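Local coordinates for protein ribonucleoside-diphosphate reductase, alpha chain (Actinobacillus ureae ATCC 25976, PDB 6DQX) that probably reduces ribonucleoside diphosphates to deoxyribonucleotides, as the catalytic alpha subunit of a class Id ribonucleotide reductase, at residues N373-I376 against F377-Q381; Q511-K514 against Y515-Q518. All coordinates share one frame; numbering follows the deposited sequence.

Interaction 1. Residues N373-I376 against F377-Q381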
ATOM      1  N   ASN A 373      -9.883  42.709  13.575  1.00 13.01           N
ATOM      2  CA  ASN A 373      -9.804  41.522  12.660  1.00 12.35           C
ATOM      3  C   ASN A 373      -9.603  42.051  11.237  1.00 12.89           C
ATOM      4  O   ASN A 373      -8.699  41.628  10.521  1.00 11.60           O
ATOM      5  CB  ASN A 373     -11.092  40.718  12.787  1.00 12.32           C
ATOM      6  CG  ASN A 373     -11.002  39.322  12.218  1.00 12.15           C
ATOM      7  OD1 ASN A 373      -9.977  38.665  12.331  1.00 12.18           O
ATOM      8  ND2 ASN A 373     -12.085  38.865  11.609  1.00 12.06           N
ATOM      9  N   ASN A 374     -10.437  43.025  10.839  1.00 13.21           N
ATOM     10  CA  ASN A 374     -10.305  43.618   9.534  1.00 14.42           C
ATOM     11  C   ASN A 374      -8.943  44.274   9.320  1.00 13.83           C
ATOM     12  O   ASN A 374      -8.316  44.093   8.267  1.00 14.49           O
ATOM     13  CB  ASN A 374     -11.418  44.655   9.296  1.00 16.66           C
ATOM     14  CG  ASN A 374     -11.383  45.214   7.902  1.00 19.98           C
ATOM     15  OD1 ASN A 374     -11.746  44.521   6.950  1.00 24.08           O
ATOM     16  ND2 ASN A 374     -10.990  46.490   7.766  1.00 23.84           N
ATOM     17  N   LEU A 375      -8.501  45.057  10.302  1.00 14.31           N
ATOM     18  CA  LEU A 375      -7.244  45.795  10.222  1.00 14.87           C
ATOM     19  C   LEU A 375      -6.054  44.848  10.074  1.00 14.20           C
ATOM     20  O   LEU A 375      -5.214  45.020   9.205  1.00 14.66           O
ATOM     21  CB  LEU A 375      -7.052  46.640  11.485  1.00 15.58           C
ATOM     22  CG  LEU A 375      -5.714  47.370  11.577  1.00 17.45           C
ATOM     23  CD1 LEU A 375      -5.526  48.338  10.405  1.00 18.82           C
ATOM     24  CD2 LEU A 375      -5.627  48.064  12.911  1.00 18.75           C
ATOM     25  N   ILE A 376      -5.993  43.872  10.955  1.00 13.46           N
ATOM     26  CA  ILE A 376      -4.857  42.941  10.969  1.00 13.40           C
ATOM     27  C   ILE A 376      -4.735  42.165   9.667  1.00 13.18           C
ATOM     28  O   ILE A 376      -3.647  42.130   9.038  1.00 12.83           O
ATOM     29  CB  ILE A 376      -4.959  41.993  12.179  1.00 13.46           C
ATOM     30  CG1 ILE A 376      -4.608  42.794  13.444  1.00 13.77           C
ATOM     31  CG2 ILE A 376      -4.030  40.789  12.023  1.00 14.33           C
ATOM     32  CD1 ILE A 376      -4.777  42.050  14.746  1.00 14.13           C
ATOM     33  N   PHE A 377      -5.841  41.577   9.240  1.00 12.09           N
ATOM     34  CA  PHE A 377      -5.786  40.707   8.051  1.00 12.29           C
ATOM     35  C   PHE A 377      -5.661  41.481   6.748  1.00 12.02           C
ATOM     36  O   PHE A 377      -4.995  41.030   5.843  1.00 11.72           O
ATOM     37  CB  PHE A 377      -6.896  39.696   8.109  1.00 12.20           C
ATOM     38  CG  PHE A 377      -6.644  38.676   9.169  1.00 11.45           C
ATOM     39  CD1 PHE A 377      -5.787  37.598   8.921  1.00 11.61           C
ATOM     40  CD2 PHE A 377      -7.170  38.819  10.419  1.00 11.24           C
ATOM     41  CE1 PHE A 377      -5.532  36.688   9.918  1.00 11.44           C
ATOM     42  CE2 PHE A 377      -6.893  37.939  11.425  1.00 11.43           C
ATOM     43  CZ  PHE A 377      -6.085  36.841  11.159  1.00 11.51           C
ATOM     44  N   LYS A 378      -6.207  42.701   6.704  1.00 12.16           N
ATOM     45  CA  LYS A 378      -5.959  43.589   5.583  1.00 13.04           C
ATOM     46  C   LYS A 378      -4.481  43.947   5.466  1.00 12.40           C
ATOM     47  O   LYS A 378      -3.908  43.979   4.351  1.00 12.72           O
ATOM     48  CB  LYS A 378      -6.844  44.856   5.677  1.00 14.63           C
ATOM     49  CG  LYS A 378      -6.715  45.792   4.461  1.00 16.83           C
ATOM     50  CD  LYS A 378      -7.723  46.951   4.566  1.00 19.77           C
ATOM     51  CE  LYS A 378      -7.774  47.763   3.278  1.00 24.16           C
ATOM     52  NZ  LYS A 378      -6.648  48.732   3.202  1.00 27.44           N
ATOM     53  N   THR A 379      -3.872  44.269   6.597  1.00 12.59           N
ATOM     54  CA  THR A 379      -2.456  44.631   6.648  1.00 12.96           C
ATOM     55  C   THR A 379      -1.589  43.468   6.170  1.00 13.07           C
ATOM     56  O   THR A 379      -0.675  43.637   5.356  1.00 11.96           O
ATOM     57  CB  THR A 379      -2.039  45.031   8.068  1.00 13.50           C
ATOM     58  OG1 THR A 379      -2.841  46.148   8.518  1.00 14.07           O
ATOM     59  CG2 THR A 379      -0.594  45.415   8.137  1.00 14.12           C
ATOM     60  N   LEU A 380      -1.893  42.295   6.691  1.00 12.21           N
ATOM     61  CA  LEU A 380      -1.141  41.084   6.253  1.00 12.35           C
ATOM     62  C   LEU A 380      -1.289  40.759   4.771  1.00 12.00           C
ATOM     63  O   LEU A 380      -0.299  40.443   4.106  1.00 12.49           O
ATOM     64  CB  LEU A 380      -1.512  39.901   7.132  1.00 12.83           C
ATOM     65  CG  LEU A 380      -0.850  39.960   8.516  1.00 13.00           C
ATOM     66  CD1 LEU A 380      -1.422  38.843   9.385  1.00 13.80           C
ATOM     67  CD2 LEU A 380       0.665  39.917   8.446  1.00 13.24           C
ATOM     68  N   GLN A 381      -2.500  40.898   4.228  1.00 12.34           N
ATOM     69  CA  GLN A 381      -2.720  40.642   2.803  1.00 12.41           C
ATOM     70  C   GLN A 381      -1.843  41.574   1.952  1.00 12.34           C
ATOM     71  O   GLN A 381      -1.203  41.147   0.987  1.00 10.87           O
ATOM     72  CB  GLN A 381      -4.182  40.820   2.430  1.00 13.62           C
ATOM     73  CG  GLN A 381      -4.492  40.552   0.962  1.00 15.57           C
ATOM     74  CD  GLN A 381      -5.843  41.048   0.495  1.00 17.87           C
ATOM     75  OE1 GLN A 381      -6.229  42.209   0.754  1.00 20.94           O
ATOM     76  NE2 GLN A 381      -6.548  40.203  -0.271  1.00 19.45           N
TER
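Leu375 O takes two bonds from Thr379, one turn further along helix 367-395. The backbone N of Thr379 gives the regular helical bond, and its hydroxyl OG1 adds a second to the same Leu375 O at 2.7 Å. The two donors come from opposite faces of the carbonyl plane, so both can be accepted by one oxygen. The Thr379 torsion makes this possible: OG1 stands anti to the carbonyl carbon (chi1 -59°) and folds back over the preceding turn. Plain helical bonds run from Phe377 N to Asn373 O, from Lys378 N to Asn374 O and from Leu380 N to Ile376 O, the last 2.9 Å long. The Phe377 ring meets oxygens at its edge and a methyl over one face. Asn373 O sits in the ring plane at its rim, 3.2 Å from Phe377 CD2, while Asn373 OD1 is 3.3 Å from Phe377 CE2, the Asn373 amide plane turned 77° from that of the Phe377 ring. Over one face, offset toward the rim, comes the methyl Ile376 CG2, a CH-pi contact of 4.2 Å to the Phe377 centroid; the same methyl, Ile376 CG2, reaches Leu380 CD1 at 4.2 Å. The buried amide of Asn373 is satisfied outside this turn: OD1 accepts from Arg512 NE, and ND2 donates to Gln511 OE1 and Gln508 O. Asn374 OD1 bonds the hydroxyl of Tyr515, and Lys378 NZ, on the exposed side, makes a salt bridge to Glu382. Phe300 and Trp353 cover the side of Ile376. This turn meets its backbone needs by i to i+4 bonds, with Thr379 OG1 spent internally, whereas the Asn373 amide and Asn374 OD1 are turned to helix 502-513 and the turn after it; the chemistry implies a partly buried polar junction beside an aliphatic and aromatic core.

Interaction 2. Residues Q511-K514 against Y515-Q518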
ATOM      1  N   GLN A 511     -15.426  37.167   7.958  1.00 13.04           N
ATOM      2  CA  GLN A 511     -14.952  38.527   7.766  1.00 13.93           C
ATOM      3  C   GLN A 511     -13.529  38.592   7.252  1.00 13.39           C
ATOM      4  O   GLN A 511     -13.261  39.338   6.312  1.00 11.83           O
ATOM      5  CB  GLN A 511     -15.098  39.335   9.045  1.00 15.40           C
ATOM      6  CG  GLN A 511     -14.643  40.781   8.928  1.00 16.25           C
ATOM      7  CD  GLN A 511     -14.462  41.479  10.274  1.00 17.27           C
ATOM      8  OE1 GLN A 511     -14.237  40.845  11.315  1.00 18.35           O
ATOM      9  NE2 GLN A 511     -14.570  42.814  10.251  1.00 18.55           N
ATOM     10  N   ARG A 512     -12.607  37.821   7.862  1.00 12.11           N
ATOM     11  CA  ARG A 512     -11.216  37.857   7.440  1.00 11.91           C
ATOM     12  C   ARG A 512     -10.923  37.059   6.148  1.00 12.14           C
ATOM     13  O   ARG A 512      -9.898  37.302   5.517  1.00 12.73           O
ATOM     14  CB  ARG A 512     -10.277  37.453   8.584  1.00 11.26           C
ATOM     15  CG  ARG A 512     -10.258  35.953   8.926  1.00 11.04           C
ATOM     16  CD  ARG A 512      -9.232  35.651  10.011  1.00 11.18           C
ATOM     17  NE  ARG A 512      -9.689  35.997  11.338  1.00 10.69           N
ATOM     18  CZ  ARG A 512     -10.402  35.221  12.157  1.00 11.86           C
ATOM     19  NH1 ARG A 512     -10.779  33.988  11.837  1.00 12.79           N
ATOM     20  NH2 ARG A 512     -10.741  35.676  13.339  1.00 12.23           N
ATOM     21  N   GLN A 513     -11.833  36.171   5.746  1.00 12.87           N
ATOM     22  CA  GLN A 513     -11.622  35.339   4.561  1.00 13.03           C
ATOM     23  C   GLN A 513     -11.339  36.133   3.302  1.00 13.33           C
ATOM     24  O   GLN A 513     -10.561  35.666   2.467  1.00 13.03           O
ATOM     25  CB  GLN A 513     -12.762  34.364   4.330  1.00 12.85           C
ATOM     26  CG  GLN A 513     -12.494  33.285   3.274  1.00 12.42           C
ATOM     27  CD  GLN A 513     -11.245  32.462   3.566  1.00 11.82           C
ATOM     28  OE1 GLN A 513     -11.215  31.685   4.509  1.00 11.37           O
ATOM     29  NE2 GLN A 513     -10.193  32.663   2.762  1.00 11.41           N
ATOM     30  N   LYS A 514     -11.915  37.334   3.163  1.00 13.97           N
ATOM     31  CA  LYS A 514     -11.643  38.128   1.965  1.00 15.01           C
ATOM     32  C   LYS A 514     -10.181  38.533   1.815  1.00 14.70           C
ATOM     33  O   LYS A 514      -9.731  38.843   0.695  1.00 15.29           O
ATOM     34  CB  LYS A 514     -12.548  39.371   1.873  1.00 17.26           C
ATOM     35  CG  LYS A 514     -12.214  40.488   2.844  1.00 17.89           C
ATOM     36  CD  LYS A 514     -13.202  41.644   2.713  1.00 19.69           C
ATOM     37  CE  LYS A 514     -14.537  41.319   3.359  1.00 20.31           C
ATOM     38  NZ  LYS A 514     -14.466  41.222   4.839  1.00 20.79           N
ATOM     39  N   TYR A 515      -9.428  38.527   2.921  1.00 12.95           N
ATOM     40  CA  TYR A 515      -8.014  38.867   2.911  1.00 12.67           C
ATOM     41  C   TYR A 515      -7.055  37.675   2.859  1.00 12.40           C
ATOM     42  O   TYR A 515      -5.846  37.872   2.939  1.00 12.24           O
ATOM     43  CB  TYR A 515      -7.692  39.641   4.178  1.00 12.61           C
ATOM     44  CG  TYR A 515      -8.516  40.882   4.311  1.00 13.16           C
ATOM     45  CD1 TYR A 515      -8.408  41.883   3.370  1.00 14.24           C
ATOM     46  CD2 TYR A 515      -9.408  41.050   5.363  1.00 14.09           C
ATOM     47  CE1 TYR A 515      -9.175  43.052   3.470  1.00 14.80           C
ATOM     48  CE2 TYR A 515     -10.193  42.209   5.460  1.00 15.10           C
ATOM     49  CZ  TYR A 515     -10.037  43.203   4.530  1.00 15.75           C
ATOM     50  OH  TYR A 515     -10.798  44.361   4.611  1.00 18.82           O
ATOM     51  N   ILE A 516      -7.591  36.461   2.732  1.00 11.78           N
ATOM     52  CA  ILE A 516      -6.789  35.218   2.847  1.00 11.84           C
ATOM     53  C   ILE A 516      -7.023  34.424   1.574  1.00 12.07           C
ATOM     54  O   ILE A 516      -8.153  34.011   1.266  1.00 12.51           O
ATOM     55  CB  ILE A 516      -7.221  34.396   4.088  1.00 11.53           C
ATOM     56  CG1 ILE A 516      -6.899  35.152   5.385  1.00 11.41           C
ATOM     57  CG2 ILE A 516      -6.525  33.021   4.102  1.00 11.48           C
ATOM     58  CD1 ILE A 516      -7.624  34.607   6.604  1.00 11.28           C
ATOM     59  N   ASP A 517      -5.959  34.239   0.803  1.00 12.47           N
ATOM     60  CA  ASP A 517      -6.096  33.548  -0.474  1.00 12.70           C
ATOM     61  C   ASP A 517      -6.245  32.007  -0.377  1.00 12.45           C
ATOM     62  O   ASP A 517      -6.778  31.400  -1.305  1.00 12.85           O
ATOM     63  CB  ASP A 517      -5.033  34.018  -1.509  1.00 13.21           C
ATOM     64  CG  ASP A 517      -3.601  33.928  -0.999  1.00 13.60           C
ATOM     65  OD1 ASP A 517      -3.368  33.320   0.068  1.00 14.50           O
ATOM     66  OD2 ASP A 517      -2.682  34.457  -1.693  1.00 12.62           O
ATOM     67  N   GLN A 518      -5.796  31.398   0.712  1.00 11.18           N
ATOM     68  CA  GLN A 518      -6.131  30.008   1.006  1.00 11.09           C
ATOM     69  C   GLN A 518      -7.279  29.988   2.020  1.00 10.73           C
ATOM     70  O   GLN A 518      -8.293  30.706   1.844  1.00 11.07           O
ATOM     71  CB  GLN A 518      -4.898  29.215   1.436  1.00 10.50           C
ATOM     72  CG  GLN A 518      -3.736  29.210   0.438  1.00 10.94           C
ATOM     73  CD  GLN A 518      -2.840  27.992   0.631  1.00 11.45           C
ATOM     74  OE1 GLN A 518      -3.298  26.851   0.507  1.00 11.98           O
ATOM     75  NE2 GLN A 518      -1.591  28.220   0.994  1.00 11.10           N
TER
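Lys514 lays its aliphatic chain over one face of the Tyr515 ring, with CG almost above the ring centre, 3.7 Å from the Tyr515 centroid and 8° off the normal. This stack is the tightly packed apolar part of the contact, although it lies on the side where Lys514 is exposed. Bends at chi3 and chi4 then curl the chain back, and Lys514 NZ donates to Gln511 O at 2.7 Å, in the carbonyl plane on a lone pair. Arg512, Gln513 and Ile516 make up the buried side. Ile516 runs alongside Arg512, its CD1 3.8 Å from Arg512 CG, while the guanidinium leads away, to Asn373 and Gln520. Gln513, bent at chi2 (56°), brings its amide to the carbonyls of the departing chain: Gln513 NE2 donates to Gln518 O at 2.9 Å, with an N-H...O angle of 133°, and lies 2.9 Å from Ile516 O. Gln518 O also receives Lys548 NZ, so two donors hold that carbonyl. The backbone turns through Tyr515 N to Arg512 O at 2.9 Å and Ile516 N to Gln513 O at 3.1 Å. Such i to i+3 bonds, with a type I beta turn from Gln513 to Ile516, are typical of a helix's C-terminal end; here they release helix 502-513 into the loop that leads to strand 524-525 of the barrel domain.

In the fold
Interactions 1 and 2 lie 9 Å apart, centre to centre, and touch directly. The first is a regular turn inside helix 367-395; the second is where helix 502-513 gives way to loop. Both are partly buried, each with a buried flank and an exposed lysine, but i to i+4 bonding in 373-381 contrasts with i to i+3 bonds in 511-518. Thr379 folds back one turn to a helix carbonyl, whereas Gln513 reaches forward to a loop carbonyl five residues on. At the seam, Asn374 OD1 and Tyr515 OH are 2.5 Å apart, and Asn373 OD1 and Arg512 NE 2.9 Å, both probable hydrogen bonds. Phe377 packs on Arg512 beside them, and Gln381 on Tyr515.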